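Local coordinates for hypothetical protein Atu1540 (Agrobacterium tumefaciens str. C58, PDB 2HWJ) that is of unknown function but, as a member of the ParB/sulfiredoxin clan, may be a ParB-like nuclease, at residues 20-25 / 122-127. Sequence-based numbering, arbitrary orientation.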
ATOM      1  N   THR A  20     -20.811  -4.015   6.251  1.00 56.73           N
ATOM      2  CA  THR A  20     -20.424  -3.611   4.936  1.00 55.84           C
ATOM      3  C   THR A  20     -20.119  -4.791   4.066  1.00 55.71           C
ATOM      4  O   THR A  20     -19.453  -4.684   3.029  1.00 57.35           O
ATOM      5  CB  THR A  20     -19.256  -2.487   4.966  1.00 57.20           C
ATOM      6  OG1 THR A  20     -18.077  -3.007   5.554  1.00 56.83           O
ATOM      7  CG2 THR A  20     -19.668  -1.172   5.713  1.00 55.68           C
ATOM      8  N   GLN A  21     -20.629  -5.948   4.446  1.00 56.30           N
ATOM      9  CA  GLN A  21     -20.504  -7.214   3.658  1.00 55.26           C
ATOM     10  C   GLN A  21     -21.718  -8.085   3.926  1.00 55.80           C
ATOM     11  O   GLN A  21     -22.440  -7.919   4.924  1.00 57.32           O
ATOM     12  CB  GLN A  21     -19.195  -7.956   3.983  1.00 55.20           C
ATOM     13  CG  GLN A  21     -19.080  -8.534   5.387  1.00 55.53           C
ATOM     14  CD  GLN A  21     -17.684  -8.963   5.709  1.00 57.51           C
ATOM     15  OE1 GLN A  21     -16.803  -8.148   5.636  1.00 65.55           O
ATOM     16  NE2 GLN A  21     -17.467 -10.231   6.121  1.00 55.65           N
ATOM     17  N   ILE A  22     -21.964  -9.029   3.040  1.00 56.43           N
ATOM     18  CA  ILE A  22     -23.170  -9.818   3.048  1.00 55.11           C
ATOM     19  C   ILE A  22     -22.971 -11.076   3.849  1.00 55.43           C
ATOM     20  O   ILE A  22     -23.909 -11.551   4.473  1.00 56.12           O
ATOM     21  CB  ILE A  22     -23.562 -10.103   1.615  1.00 55.27           C
ATOM     22  CG1 ILE A  22     -23.972  -8.787   0.985  1.00 55.19           C
ATOM     23  CG2 ILE A  22     -24.766 -10.981   1.559  1.00 56.92           C
ATOM     24  CD1 ILE A  22     -24.109  -8.820  -0.409  1.00 53.91           C
ATOM     25  N   ALA A  23     -21.732 -11.589   3.905  1.00 56.63           N
ATOM     26  CA  ALA A  23     -21.514 -12.944   4.465  1.00 56.15           C
ATOM     27  C   ALA A  23     -20.341 -13.045   5.396  1.00 55.79           C
ATOM     28  O   ALA A  23     -19.486 -12.196   5.359  1.00 56.30           O
ATOM     29  CB  ALA A  23     -21.471 -14.021   3.378  1.00 54.95           C
ATOM     30  N   VAL A  24     -20.366 -14.055   6.268  1.00 55.34           N
ATOM     31  CA  VAL A  24     -19.242 -14.438   7.107  1.00 55.28           C
ATOM     32  C   VAL A  24     -19.328 -15.952   7.261  1.00 55.84           C
ATOM     33  O   VAL A  24     -20.319 -16.579   6.850  1.00 57.09           O
ATOM     34  CB  VAL A  24     -19.343 -13.845   8.524  1.00 56.46           C
ATOM     35  CG1 VAL A  24     -19.092 -12.353   8.544  1.00 54.25           C
ATOM     36  CG2 VAL A  24     -20.760 -14.167   9.169  1.00 55.79           C
ATOM     37  N   GLY A  25     -18.311 -16.552   7.866  1.00 55.46           N
ATOM     38  CA  GLY A  25     -18.244 -17.988   8.035  1.00 54.03           C
ATOM     39  C   GLY A  25     -18.712 -18.230   9.442  1.00 54.44           C
ATOM     40  O   GLY A  25     -18.061 -17.852  10.401  1.00 54.30           O
ATOM     41  N   GLY A 122     -27.491  -2.108  -2.260  1.00 61.58           N
ATOM     42  CA  GLY A 122     -28.719  -2.282  -1.560  1.00 61.38           C
ATOM     43  C   GLY A 122     -28.886  -3.659  -0.942  1.00 62.25           C
ATOM     44  O   GLY A 122     -29.570  -3.802   0.091  1.00 63.43           O
ATOM     45  N   ASP A 123     -28.263  -4.688  -1.527  1.00 61.93           N
ATOM     46  CA  ASP A 123     -28.389  -6.041  -0.959  1.00 60.69           C
ATOM     47  C   ASP A 123     -27.532  -6.183   0.286  1.00 59.35           C
ATOM     48  O   ASP A 123     -27.688  -7.191   0.947  1.00 58.05           O
ATOM     49  CB  ASP A 123     -28.073  -7.150  -1.966  1.00 60.60           C
ATOM     50  CG  ASP A 123     -29.153  -7.281  -3.072  1.00 65.67           C
ATOM     51  OD1 ASP A 123     -28.818  -7.388  -4.297  1.00 71.05           O
ATOM     52  OD2 ASP A 123     -30.358  -7.288  -2.737  1.00 70.87           O
ATOM     53  N   ILE A 124     -26.658  -5.195   0.627  1.00 58.73           N
ATOM     54  CA  ILE A 124     -25.904  -5.291   1.893  1.00 58.00           C
ATOM     55  C   ILE A 124     -26.870  -5.191   3.075  1.00 57.29           C
ATOM     56  O   ILE A 124     -27.530  -4.192   3.172  1.00 57.42           O
ATOM     57  CB  ILE A 124     -24.865  -4.200   2.155  1.00 58.38           C
ATOM     58  CG1 ILE A 124     -23.826  -4.015   1.030  1.00 58.62           C
ATOM     59  CG2 ILE A 124     -24.185  -4.439   3.512  1.00 55.93           C
ATOM     60  CD1 ILE A 124     -23.157  -5.206   0.643  1.00 62.39           C
ATOM     61  N   PRO A 125     -26.896  -6.187   3.996  1.00 56.69           N
ATOM     62  CA  PRO A 125     -27.783  -6.178   5.160  1.00 56.95           C
ATOM     63  C   PRO A 125     -27.608  -4.936   5.990  1.00 57.57           C
ATOM     64  O   PRO A 125     -26.494  -4.506   6.157  1.00 58.30           O
ATOM     65  CB  PRO A 125     -27.256  -7.353   6.028  1.00 56.46           C
ATOM     66  CG  PRO A 125     -25.896  -7.611   5.588  1.00 53.62           C
ATOM     67  CD  PRO A 125     -25.962  -7.335   4.078  1.00 57.43           C
ATOM     68  N   LYS A 126     -28.687  -4.427   6.543  1.00 59.52           N
ATOM     69  CA  LYS A 126     -28.675  -3.324   7.476  1.00 62.77           C
ATOM     70  C   LYS A 126     -28.364  -3.691   8.893  1.00 63.65           C
ATOM     71  O   LYS A 126     -27.723  -2.927   9.543  1.00 66.64           O
ATOM     72  CB  LYS A 126     -29.966  -2.514   7.429  1.00 64.29           C
ATOM     73  CG  LYS A 126     -30.185  -1.815   6.058  1.00 67.78           C
ATOM     74  CD  LYS A 126     -31.241  -2.597   5.283  1.00 74.27           C
ATOM     75  CE  LYS A 126     -30.841  -2.748   3.820  1.00 80.28           C
ATOM     76  NZ  LYS A 126     -30.812  -1.446   3.023  1.00 81.30           N
ATOM     77  N   ASN A 127     -28.748  -4.857   9.377  1.00 63.81           N
ATOM     78  CA  ASN A 127     -28.284  -5.309  10.679  1.00 63.91           C
ATOM     79  C   ASN A 127     -27.324  -6.490  10.567  1.00 64.09           C
ATOM     80  O   ASN A 127     -27.502  -7.383   9.702  1.00 64.37           O
ATOM     81  CB  ASN A 127     -29.457  -5.766  11.518  1.00 64.53           C
ATOM     82  CG  ASN A 127     -30.731  -5.133  11.090  1.00 67.37           C
ATOM     83  OD1 ASN A 127     -31.193  -4.135  11.696  1.00 71.37           O
ATOM     84  ND2 ASN A 127     -31.340  -5.693  10.019  1.00 69.81           N
TER
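The pyrrolidine ring of P125 meets the peptide group joining Q21 to I22 through one edge, its CG and CD atoms, with CG 3.5 Å from Q21 O. At the same edge CD approaches I22 CA at 3.9 Å, while CG1 of I22 comes up to CD as well, the two side chains crossing at about a right angle. In this putative ParB-like nuclease domain, the contact brings the residues leading into the short strand 23-24 against the loop that follows helix 96-105. The loop then leads into strand 132-133, the parallel partner of strand 23-24, and I22 and V24 share backbone hydrogen bonds with E132 of that strand.

This is a worked example of two largely loop segments held together by apolar contact: no hydrogen bond crosses between them. The middle of the interface is I22 against I124, whose CA atoms lie 5.4 Å apart. I22 places CG1 anti to its carbonyl carbon and beside its backbone N (chi1 -67°), and from there CG1 reaches I124 CD1 at 3.7 Å; the two side chains again cross nearly perpendicularly. The second branch of I124 works on different atoms, its CG2 resting 4.0 Å from Q21 N and close to T20 CA.

Two polar groups of segment 20-25 find their partners outside segment 122-127. T20 OG1 hydrogen-bonds to L65 O and L108 O, tying this turn to neighbouring parts of the domain. The Q21 side chain starts out away from segment 122-127 and runs forward along its own segment to A23, where NE2 donates to A23 O over 2.9 Å, approaching nearly in line with that carbonyl (163°).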